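Purine nucleoside phosphorylase (Schistosoma mansoni, PDB 5KO5) catalyses the phosphate-dependent cleavage of purine nucleosides, probably inosine and guanosine, to the free base and ribose 1-phosphate. Local coordinates at residues 86-90 with 221-226; 147-153 with 228-232; 75-80 with 281-286; 110-116 with 235-240. One frame throughout, in Å; residues are numbered along the deposited sequence.

Contact 1 (86-90 with 221-226); sequences RLHMY and MSTVPE. With CYT (6-aminopyrimidin-2(1H)-one), chain B.
The R86 guanidinium carries S222 OG over one face, offset toward its rim, while E226 OE2 and T223 OG1 stand at its edge. R86 CG covers one face of the H88 ring, Y90 OH sits over the centre of the other, and S222 CB meets the edge at CD2, 3.6 Å off. R86 NE makes the salt bridge, donating almost straight to E226 OE2 over 3.2 Å, on the syn side and 31° out of the carboxylate plane, which is turned 69° from the guanidinium. R86 NH2 adds a weak bond to T223 OG1 (2.8 Å), and NH1 bonds T116 O. M221 CB touches Y90 CD2 at the ring edge (3.8 Å), and SD lies obliquely 4.8 Å from the ring centroid, a Met-aromatic contact. Extended beyond CG, M221 carries CE to 3.5 Å from cytosine O2. One water accepts from M89 N, another weakly from Y90 N, and both donate to M221 O. In related trimeric phosphorylases the equivalent arginine, histidine and serine line the phosphate site, and a bound ethanediol beside S222 is consistent with that. E226 and T223, the latter held by N117, probably act as second-shell residues fixing how the guanidinium is turned.

Contact 2 (147-153 with 228-232); sequences NVLVGPN and IIACH
An Asx turn at N147, overlapping a type I turn from N147 to V150, presses V148 and L149 against the last turn of helix 224-232. N147 OD1 accepts from L149 N in the carbonyl plane, on a lone pair, at 2.9 Å, which pins the backbone where the two apolar side chains leave it. V148 CG1 then lies against both isoleucines of the helix, closest to I228 CG2 at 3.6 Å. L149 forks over the same pair: its CD1 rests on I228 CG2 (3.5 Å), and its CD2 on I229 CD1 (3.6 Å). The fork also reaches one turn further along the helix, where CD2 stands over the centre of the H232 ring, 4.2 Å from the centroid and only 10° off the normal, a CH-pi contact. With CG anti to the backbone nitrogen, the H232 ring reaches out to the far end of the loop. There NE2 donates to a lone pair of N153 OD1 over 2.9 Å, in a bond bent to 140° at the hydrogen, with OD1 24° out of the ring plane and the amide and ring planes nearly perpendicular. The amide is fixed from its other end too, since N153 ND2 bonds D155 and G158 O. The loop's outer side meets the third subunit, where N147 ND2 bonds T201 of that neighbouring chain. Since H232 uses NE2 as a donor, that nitrogen carries a proton, and the ring is fixed by this tilted polar bond and a methyl over its face.

Contact 3 (75-80 with 281-286); sequences VGGRKI and ITRLPL
R78 NH1 meets two acceptors: it gives a weak bond to P285 O at 3.4 Å, and water 5 lies in the guanidinium plane at 2.5 Å from this nitrogen, too short to trust in detail. That water probably bridges toward I281 O (2.9 Å), near the end of helix 259-283. A second in-plane water accepts from R78 NH2 and gives a weak bond to P285 O; R78 NH2 also makes a salt bridge to D28. The chain bends at both chi2 (-61°) and chi3 (-49°), curling the guanidinium back to the residues just past the helix, and on the way CG passes I281 O at 3.5 Å. The arginine stands at the head of a two-residue beta hairpin, strands 69-75 and 78-84, closed by a type I' turn in which G76 and G77 take the positive phi angles. The last turn of the C-terminal helix packs on this hairpin. I281 CG2 points at V75 O, 3.3 Å away, and touches R78 CB, while its CD1 reaches V75 CG1 at 3.8 Å, the two side chains meeting at about a right angle. G76 lets the helix come in close: T282 CG2 sits 3.5 Å from its CA, and T282 OG1 turns back to E279 O. Over one face of the guanidinium lies CD2 of L286, a poorly ordered residue near the chain end.

Contact 4 (110-116 with 235-240); sequences VRVLLIT and IKVLAV
I235 lies across the start of strand 112-116, and its CB faces R111 O from 4.2 Å. Its CG2 branch, anti to the backbone nitrogen, turns in under the neighbouring strand to meet L113 N and, at 3.7 Å, L113 CB. CG1 takes the other way, past V110 O at 3.6 Å, and CD1 ends the chain against V110 CG1 at 4.1 Å. From here the two strands run parallel, 11° apart, in the central sheet of the phosphorylase alpha/beta fold. Five backbone bonds join them, the shortest from L113 N to K236 O at 2.8 Å and nearly straight at 171°. Four of the five acceptor carbonyls, all but R111 O, also receive a CA-H from the other strand; T116 CA makes a further such contact to V240 O at 3.2 Å. On its other edge 112-116 bonds to strand 29-32, which makes it an interior strand. One sheet face, with L113, I115, V237 and A239, turns to helix 224-232, and I115 CD1 lies across V237 CG1 at 4.0 Å. The other, with L114, T116, L238 and V240, is covered by helix 259-283, whose F277 packs on L114, T116 and V240. On this face L114 CD2 leans over to L238 CB, 3.8 Å away. Midway along strand 112-121, T116 OG1 bonds G34 N.

Contact 4, in the central sheet, touches all three others. It meets contact 1 where R86 NH1 lies 2.8 Å from T116 O, and the two centres are about 14 Å apart. Contacts 1 and 2 share helix 224-232, its start beside contact 1 and its end against loop 147-153; P225 O meets V148 CG1 at 3.5 Å. The same helix joins contact 2 to contact 4, with A230 O 2.9 Å from I235 N, a probable hydrogen bond. Contact 3 flanks the opposite face, I281 CG1 touching L114 CD1 at 3.6 Å, but is about 25 Å, centre to centre, from contact 1. Of the four, contact 1 reaches cytosine through M221, while the T116 side chain stays about 12 Å from it.

Contact 1 (86-90 with 221-226)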
# COMPACT_ATOMS: atom_id res chain seq x y z
N ARG A 86 7.88 21.85 2.80
CA ARG A 86 6.89 20.84 3.10
C ARG A 86 7.55 19.48 3.30
O ARG A 86 8.56 19.15 2.67
CB ARG A 86 5.96 20.76 1.90
CG ARG A 86 4.78 19.90 2.06
CD ARG A 86 3.96 20.06 0.82
NE ARG A 86 2.60 19.60 1.02
CZ ARG A 86 1.60 19.91 0.22
NH1 ARG A 86 1.83 20.69 -0.83
NH2 ARG A 86 0.39 19.46 0.47
N LEU A 87 6.97 18.67 4.18
CA LEU A 87 7.45 17.31 4.41
C LEU A 87 6.61 16.36 3.58
O LEU A 87 5.39 16.27 3.77
CB LEU A 87 7.34 16.96 5.89
CG LEU A 87 7.99 17.95 6.85
CD1 LEU A 87 7.68 17.54 8.28
CD2 LEU A 87 9.48 18.02 6.61
N HIS A 88 7.25 15.63 2.66
CA HIS A 88 6.56 14.69 1.78
C HIS A 88 6.89 13.26 2.16
O HIS A 88 8.04 12.93 2.45
CB HIS A 88 7.01 14.90 0.34
CG HIS A 88 6.52 16.18 -0.28
ND1 HIS A 88 7.29 17.31 -0.37
CD2 HIS A 88 5.34 16.47 -0.89
CE1 HIS A 88 6.61 18.26 -0.98
NE2 HIS A 88 5.42 17.78 -1.30
N MET A 89 5.88 12.39 2.11
CA MET A 89 6.08 11.02 2.57
C MET A 89 6.99 10.22 1.64
O MET A 89 7.67 9.30 2.11
CB MET A 89 4.74 10.35 2.89
CG MET A 89 3.99 11.14 3.97
SD MET A 89 2.80 10.20 4.96
CE MET A 89 3.88 9.09 5.84
N TYR A 90 7.08 10.59 0.36
CA TYR A 90 8.01 9.89 -0.52
C TYR A 90 9.46 10.10 -0.12
O TYR A 90 10.32 9.38 -0.62
CB TYR A 90 7.79 10.24 -2.00
CG TYR A 90 7.86 11.71 -2.31
CD1 TYR A 90 9.06 12.41 -2.25
CD2 TYR A 90 6.71 12.42 -2.66
CE1 TYR A 90 9.12 13.77 -2.51
CE2 TYR A 90 6.76 13.77 -2.92
CZ TYR A 90 7.97 14.44 -2.85
OH TYR A 90 8.00 15.79 -3.10
N MET A 221 1.14 13.61 -4.95
CA MET A 221 1.98 12.88 -4.00
C MET A 221 1.98 13.50 -2.60
O MET A 221 2.90 13.25 -1.81
CB MET A 221 3.41 12.76 -4.51
CG MET A 221 3.54 12.19 -5.90
SD MET A 221 5.26 12.25 -6.43
CE MET A 221 5.05 11.86 -8.17
N SER A 222 0.98 14.30 -2.27
CA SER A 222 1.03 15.01 -1.00
C SER A 222 -0.39 15.19 -0.49
O SER A 222 -1.32 14.52 -0.96
CB SER A 222 1.72 16.38 -1.19
OG SER A 222 0.89 17.24 -1.95
N THR A 223 -0.53 16.09 0.48
CA THR A 223 -1.79 16.72 0.87
C THR A 223 -2.66 15.83 1.74
O THR A 223 -3.04 16.23 2.84
CB THR A 223 -2.53 17.25 -0.36
OG1 THR A 223 -1.69 18.24 -0.98
CG2 THR A 223 -3.85 17.89 0.04
N VAL A 224 -2.99 14.63 1.27
CA VAL A 224 -3.85 13.70 2.01
C VAL A 224 -3.32 13.42 3.42
O VAL A 224 -4.12 13.41 4.37
CB VAL A 224 -4.14 12.44 1.18
CG1 VAL A 224 -4.78 11.34 2.04
CG2 VAL A 224 -5.05 12.80 -0.00
N PRO A 225 -2.02 13.21 3.64
CA PRO A 225 -1.56 12.99 5.03
C PRO A 225 -1.86 14.17 5.94
O PRO A 225 -2.38 14.00 7.04
CB PRO A 225 -0.06 12.72 4.88
CG PRO A 225 0.07 12.18 3.45
CD PRO A 225 -0.93 12.99 2.67
N GLU A 226 -1.59 15.38 5.45
CA GLU A 226 -1.84 16.57 6.25
C GLU A 226 -3.32 16.77 6.49
O GLU A 226 -3.72 17.15 7.60
CB GLU A 226 -1.27 17.81 5.55
CG GLU A 226 0.23 17.84 5.47
CD GLU A 226 0.76 17.37 4.14
OE1 GLU A 226 0.22 16.39 3.61
OE2 GLU A 226 1.72 17.98 3.62
N3 CYT B . 1.78 14.31 -10.92
C4 CYT B . 1.82 15.25 -11.87
N1 CYT B . 2.48 15.93 -9.33
C2 CYT B . 2.12 14.62 -9.64
O2 CYT B . 2.13 13.75 -8.76
N4 CYT B . 1.49 14.89 -13.11
C5 CYT B . 2.17 16.60 -11.56
C6 CYT B . 2.50 16.89 -10.30
O HOH W 1 3.60 17.58 5.45
O HOH W 2 2.63 15.65 2.29
O HOH W 3 3.17 13.21 1.38
O HOH W 4 4.37 11.01 -0.68

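Contact 2 (147-153 with 228-232)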
# COMPACT_ATOMS: atom_id res chain seq x y z
N ASN A 147 -1.59 4.48 6.02
CA ASN A 147 -2.27 5.69 6.45
C ASN A 147 -1.37 6.44 7.44
O ASN A 147 -0.68 5.83 8.26
CB ASN A 147 -3.58 5.29 7.14
CG ASN A 147 -4.56 6.44 7.33
OD1 ASN A 147 -4.32 7.38 8.11
ND2 ASN A 147 -5.72 6.35 6.65
N VAL A 148 -1.40 7.78 7.36
CA VAL A 148 -0.61 8.61 8.26
C VAL A 148 -0.97 8.40 9.73
O VAL A 148 -0.16 8.71 10.61
CB VAL A 148 -0.73 10.09 7.83
CG1 VAL A 148 -2.12 10.62 8.12
CG2 VAL A 148 0.33 10.95 8.53
N LEU A 149 -2.17 7.85 10.03
CA LEU A 149 -2.57 7.59 11.41
C LEU A 149 -2.25 6.18 11.90
O LEU A 149 -2.55 5.88 13.06
CB LEU A 149 -4.06 7.91 11.61
CG LEU A 149 -4.41 9.39 11.72
CD1 LEU A 149 -5.93 9.56 11.70
CD2 LEU A 149 -3.82 9.99 13.01
N VAL A 150 -1.65 5.31 11.07
CA VAL A 150 -1.27 4.00 11.59
C VAL A 150 -0.29 4.18 12.74
O VAL A 150 0.69 4.92 12.63
CB VAL A 150 -0.66 3.14 10.47
CG1 VAL A 150 0.00 1.88 11.07
CG2 VAL A 150 -1.73 2.71 9.49
N GLY A 151 -0.55 3.47 13.84
CA GLY A 151 0.20 3.60 15.06
C GLY A 151 -0.75 3.82 16.22
O GLY A 151 -1.97 3.90 16.04
N PRO A 152 -0.21 3.97 17.42
CA PRO A 152 -1.08 4.27 18.57
C PRO A 152 -1.83 5.57 18.31
O PRO A 152 -1.30 6.49 17.69
CB PRO A 152 -0.09 4.44 19.72
CG PRO A 152 1.23 4.75 19.06
CD PRO A 152 1.22 3.96 17.78
N ASN A 153 -3.09 5.62 18.75
CA ASN A 153 -3.81 6.89 18.69
C ASN A 153 -3.36 7.84 19.78
O ASN A 153 -3.12 7.44 20.93
CB ASN A 153 -5.32 6.68 18.82
CG ASN A 153 -6.09 7.95 18.50
OD1 ASN A 153 -5.96 8.48 17.40
ND2 ASN A 153 -6.88 8.44 19.45
N ILE A 228 -5.57 14.48 6.76
CA ILE A 228 -6.04 13.52 7.74
C ILE A 228 -5.63 13.93 9.15
O ILE A 228 -6.43 13.86 10.08
CB ILE A 228 -5.56 12.11 7.37
CG1 ILE A 228 -6.36 11.63 6.15
CG2 ILE A 228 -5.69 11.13 8.54
CD1 ILE A 228 -5.85 10.32 5.53
N ILE A 229 -4.38 14.39 9.32
CA ILE A 229 -3.96 14.82 10.66
C ILE A 229 -4.78 16.02 11.10
O ILE A 229 -5.21 16.10 12.26
CB ILE A 229 -2.44 15.09 10.69
CG1 ILE A 229 -1.66 13.81 10.38
CG2 ILE A 229 -2.05 15.64 12.07
CD1 ILE A 229 -1.99 12.60 11.27
N ALA A 230 -5.03 16.96 10.19
CA ALA A 230 -5.84 18.13 10.52
C ALA A 230 -7.27 17.71 10.89
O ALA A 230 -7.81 18.15 11.92
CB ALA A 230 -5.86 19.10 9.33
N CYS A 231 -7.88 16.86 10.06
CA CYS A 231 -9.24 16.40 10.33
C CYS A 231 -9.32 15.68 11.67
O CYS A 231 -10.26 15.88 12.45
CB CYS A 231 -9.68 15.48 9.19
SG CYS A 231 -11.36 14.83 9.35
N HIS A 232 -8.31 14.87 11.97
CA HIS A 232 -8.28 14.13 13.23
C HIS A 232 -8.34 15.06 14.43
O HIS A 232 -9.01 14.76 15.42
CB HIS A 232 -7.02 13.25 13.22
CG HIS A 232 -6.80 12.48 14.48
ND1 HIS A 232 -5.93 12.90 15.47
CD2 HIS A 232 -7.29 11.28 14.89
CE1 HIS A 232 -5.91 12.00 16.44
NE2 HIS A 232 -6.73 11.01 16.12

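Contact 3 (75-80 with 281-286)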
# COMPACT_ATOMS: atom_id res chain seq x y z
N VAL A 75 -1.08 38.07 7.54
CA VAL A 75 -1.48 38.19 6.14
C VAL A 75 -2.93 38.64 6.12
O VAL A 75 -3.79 38.00 6.74
CB VAL A 75 -1.34 36.86 5.38
CG1 VAL A 75 -1.97 36.98 3.99
CG2 VAL A 75 0.12 36.46 5.28
N GLY A 76 -3.20 39.73 5.41
CA GLY A 76 -4.58 40.19 5.26
C GLY A 76 -5.29 40.43 6.57
O GLY A 76 -6.49 40.19 6.68
N GLY A 77 -4.56 40.91 7.58
CA GLY A 77 -5.14 41.18 8.87
C GLY A 77 -5.33 39.98 9.77
O GLY A 77 -5.88 40.13 10.87
N ARG A 78 -4.90 38.79 9.34
CA ARG A 78 -5.05 37.58 10.14
C ARG A 78 -3.67 37.03 10.50
O ARG A 78 -2.71 37.18 9.74
CB ARG A 78 -5.84 36.52 9.38
CG ARG A 78 -7.20 36.99 8.88
CD ARG A 78 -8.12 37.41 10.03
NE ARG A 78 -8.18 36.41 11.09
CZ ARG A 78 -9.03 35.39 11.12
NH1 ARG A 78 -9.91 35.21 10.14
NH2 ARG A 78 -9.00 34.53 12.13
N LYS A 79 -3.59 36.39 11.66
CA LYS A 79 -2.34 35.82 12.13
C LYS A 79 -2.22 34.40 11.60
O LYS A 79 -3.16 33.60 11.73
CB LYS A 79 -2.30 35.82 13.66
CG LYS A 79 -2.39 37.22 14.25
CD LYS A 79 -2.59 37.20 15.75
CE LYS A 79 -2.78 38.61 16.30
NZ LYS A 79 -3.06 38.61 17.77
N ILE A 80 -1.09 34.09 10.96
CA ILE A 80 -0.93 32.81 10.28
C ILE A 80 0.40 32.18 10.67
O ILE A 80 1.31 32.84 11.18
CB ILE A 80 -1.06 32.93 8.74
CG1 ILE A 80 0.19 33.56 8.14
CG2 ILE A 80 -2.31 33.72 8.34
CD1 ILE A 80 1.04 32.57 7.38
N ILE A 281 -7.79 34.41 2.90
CA ILE A 281 -7.40 34.67 4.29
C ILE A 281 -8.15 35.88 4.85
O ILE A 281 -8.72 35.81 5.95
CB ILE A 281 -5.87 34.82 4.40
CG1 ILE A 281 -5.19 33.47 4.13
CG2 ILE A 281 -5.48 35.35 5.77
CD1 ILE A 281 -3.68 33.55 3.95
N THR A 282 -8.18 36.99 4.11
CA THR A 282 -8.87 38.18 4.60
C THR A 282 -10.37 37.94 4.77
O THR A 282 -11.01 38.58 5.61
CB THR A 282 -8.67 39.37 3.66
OG1 THR A 282 -9.54 39.24 2.53
CG2 THR A 282 -7.25 39.46 3.19
N ARG A 283 -10.94 37.02 3.99
CA ARG A 283 -12.38 36.80 3.99
C ARG A 283 -12.83 35.68 4.93
O ARG A 283 -14.04 35.52 5.14
CB ARG A 283 -12.87 36.53 2.56
CG ARG A 283 -12.65 37.70 1.60
CD ARG A 283 -13.85 38.63 1.57
NE ARG A 283 -15.01 37.98 0.95
CZ ARG A 283 -15.23 37.96 -0.36
NH1 ARG A 283 -14.38 38.56 -1.19
NH2 ARG A 283 -16.30 37.35 -0.84
N LEU A 284 -11.90 34.92 5.49
CA LEU A 284 -12.25 33.85 6.40
C LEU A 284 -13.06 34.39 7.58
O LEU A 284 -12.84 35.52 8.02
CB LEU A 284 -10.99 33.18 6.93
CG LEU A 284 -10.35 32.28 5.88
CD1 LEU A 284 -9.07 31.65 6.38
CD2 LEU A 284 -11.35 31.24 5.45
N PRO A 285 -14.02 33.62 8.09
CA PRO A 285 -14.78 34.06 9.26
C PRO A 285 -13.87 34.21 10.48
O PRO A 285 -12.86 33.51 10.62
CB PRO A 285 -15.80 32.93 9.46
CG PRO A 285 -15.21 31.75 8.77
CD PRO A 285 -14.47 32.31 7.59
N LEU A 286 -14.25 35.13 11.36
CA LEU A 286 -13.49 35.34 12.59
C LEU A 286 -13.67 34.21 13.59
O LEU A 286 -12.87 34.09 14.52
CB LEU A 286 -13.89 36.67 13.23
CG LEU A 286 -13.65 37.94 12.41
CD1 LEU A 286 -14.22 39.15 13.13
CD2 LEU A 286 -12.17 38.14 12.13
O HOH W 5 -10.54 36.54 8.10
O HOH W 6 -10.52 31.68 12.11

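Contact 4 (110-116 with 235-240)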
# COMPACT_ATOMS: atom_id res chain seq x y z
N VAL A 110 -4.34 27.07 15.59
CA VAL A 110 -4.81 27.02 14.21
C VAL A 110 -6.17 26.35 14.15
O VAL A 110 -6.37 25.26 14.70
CB VAL A 110 -3.79 26.31 13.31
CG1 VAL A 110 -4.41 25.95 11.96
CG2 VAL A 110 -2.56 27.20 13.12
N ARG A 111 -7.13 27.01 13.49
CA ARG A 111 -8.45 26.44 13.26
C ARG A 111 -8.72 26.10 11.81
O ARG A 111 -9.60 25.27 11.54
CB ARG A 111 -9.54 27.41 13.74
CG ARG A 111 -9.60 27.58 15.25
CD ARG A 111 -10.82 28.40 15.65
NE ARG A 111 -10.76 29.77 15.14
CZ ARG A 111 -10.19 30.78 15.79
NH1 ARG A 111 -9.63 30.57 16.98
NH2 ARG A 111 -10.19 32.00 15.26
N VAL A 112 -7.98 26.69 10.87
CA VAL A 112 -8.15 26.45 9.44
C VAL A 112 -6.77 26.26 8.83
O VAL A 112 -5.87 27.06 9.08
CB VAL A 112 -8.86 27.64 8.76
CG1 VAL A 112 -8.89 27.45 7.25
CG2 VAL A 112 -10.27 27.80 9.32
N LEU A 113 -6.62 25.20 8.03
CA LEU A 113 -5.39 24.90 7.31
C LEU A 113 -5.67 25.04 5.82
O LEU A 113 -6.59 24.40 5.30
CB LEU A 113 -4.93 23.49 7.65
CG LEU A 113 -3.71 22.95 6.89
CD1 LEU A 113 -2.49 23.86 7.07
CD2 LEU A 113 -3.42 21.55 7.37
N LEU A 114 -4.88 25.88 5.15
CA LEU A 114 -4.97 26.09 3.71
C LEU A 114 -3.79 25.39 3.05
O LEU A 114 -2.64 25.60 3.47
CB LEU A 114 -4.90 27.59 3.38
CG LEU A 114 -5.91 28.49 4.10
CD1 LEU A 114 -5.73 29.95 3.70
CD2 LEU A 114 -7.35 28.02 3.86
N ILE A 115 -4.05 24.58 2.02
CA ILE A 115 -3.03 23.76 1.39
C ILE A 115 -3.10 23.94 -0.12
O ILE A 115 -4.19 23.91 -0.71
CB ILE A 115 -3.22 22.27 1.73
CG1 ILE A 115 -3.31 22.06 3.24
CG2 ILE A 115 -2.08 21.44 1.14
CD1 ILE A 115 -3.64 20.62 3.63
N THR A 116 -1.95 24.08 -0.77
CA THR A 116 -1.88 23.99 -2.22
C THR A 116 -0.91 22.89 -2.62
O THR A 116 -0.03 22.50 -1.85
CB THR A 116 -1.46 25.32 -2.88
OG1 THR A 116 -0.16 25.71 -2.41
CG2 THR A 116 -2.47 26.43 -2.57
N ILE A 235 -9.17 20.56 12.76
CA ILE A 235 -8.80 21.70 11.93
C ILE A 235 -9.50 21.56 10.59
O ILE A 235 -9.42 20.51 9.94
CB ILE A 235 -7.27 21.77 11.77
CG1 ILE A 235 -6.60 22.09 13.10
CG2 ILE A 235 -6.88 22.80 10.70
CD1 ILE A 235 -5.09 22.06 13.04
N LYS A 236 -10.20 22.62 10.17
CA LYS A 236 -10.86 22.63 8.87
C LYS A 236 -9.82 22.85 7.78
O LYS A 236 -8.81 23.51 8.00
CB LYS A 236 -11.91 23.75 8.83
CG LYS A 236 -13.04 23.57 9.82
CD LYS A 236 -14.06 24.69 9.66
CE LYS A 236 -15.19 24.57 10.66
NZ LYS A 236 -14.69 24.75 12.05
N VAL A 237 -10.09 22.30 6.59
CA VAL A 237 -9.10 22.29 5.52
C VAL A 237 -9.71 22.80 4.23
O VAL A 237 -10.84 22.44 3.88
CB VAL A 237 -8.54 20.87 5.28
CG1 VAL A 237 -7.62 20.87 4.05
CG2 VAL A 237 -7.78 20.38 6.49
N LEU A 238 -8.96 23.64 3.51
CA LEU A 238 -9.18 23.94 2.10
C LEU A 238 -7.92 23.49 1.37
O LEU A 238 -6.82 23.91 1.75
CB LEU A 238 -9.35 25.45 1.88
CG LEU A 238 -9.40 25.84 0.41
CD1 LEU A 238 -10.67 25.33 -0.27
CD2 LEU A 238 -9.29 27.35 0.26
N ALA A 239 -8.07 22.64 0.36
CA ALA A 239 -6.94 22.13 -0.40
C ALA A 239 -7.20 22.39 -1.87
O ALA A 239 -8.28 22.06 -2.37
CB ALA A 239 -6.76 20.63 -0.17
N VAL A 240 -6.22 22.99 -2.56
CA VAL A 240 -6.37 23.38 -3.95
C VAL A 240 -5.20 22.80 -4.74
O VAL A 240 -4.04 23.02 -4.38
CB VAL A 240 -6.41 24.91 -4.10
CG1 VAL A 240 -6.50 25.30 -5.58
CG2 VAL A 240 -7.58 25.47 -3.31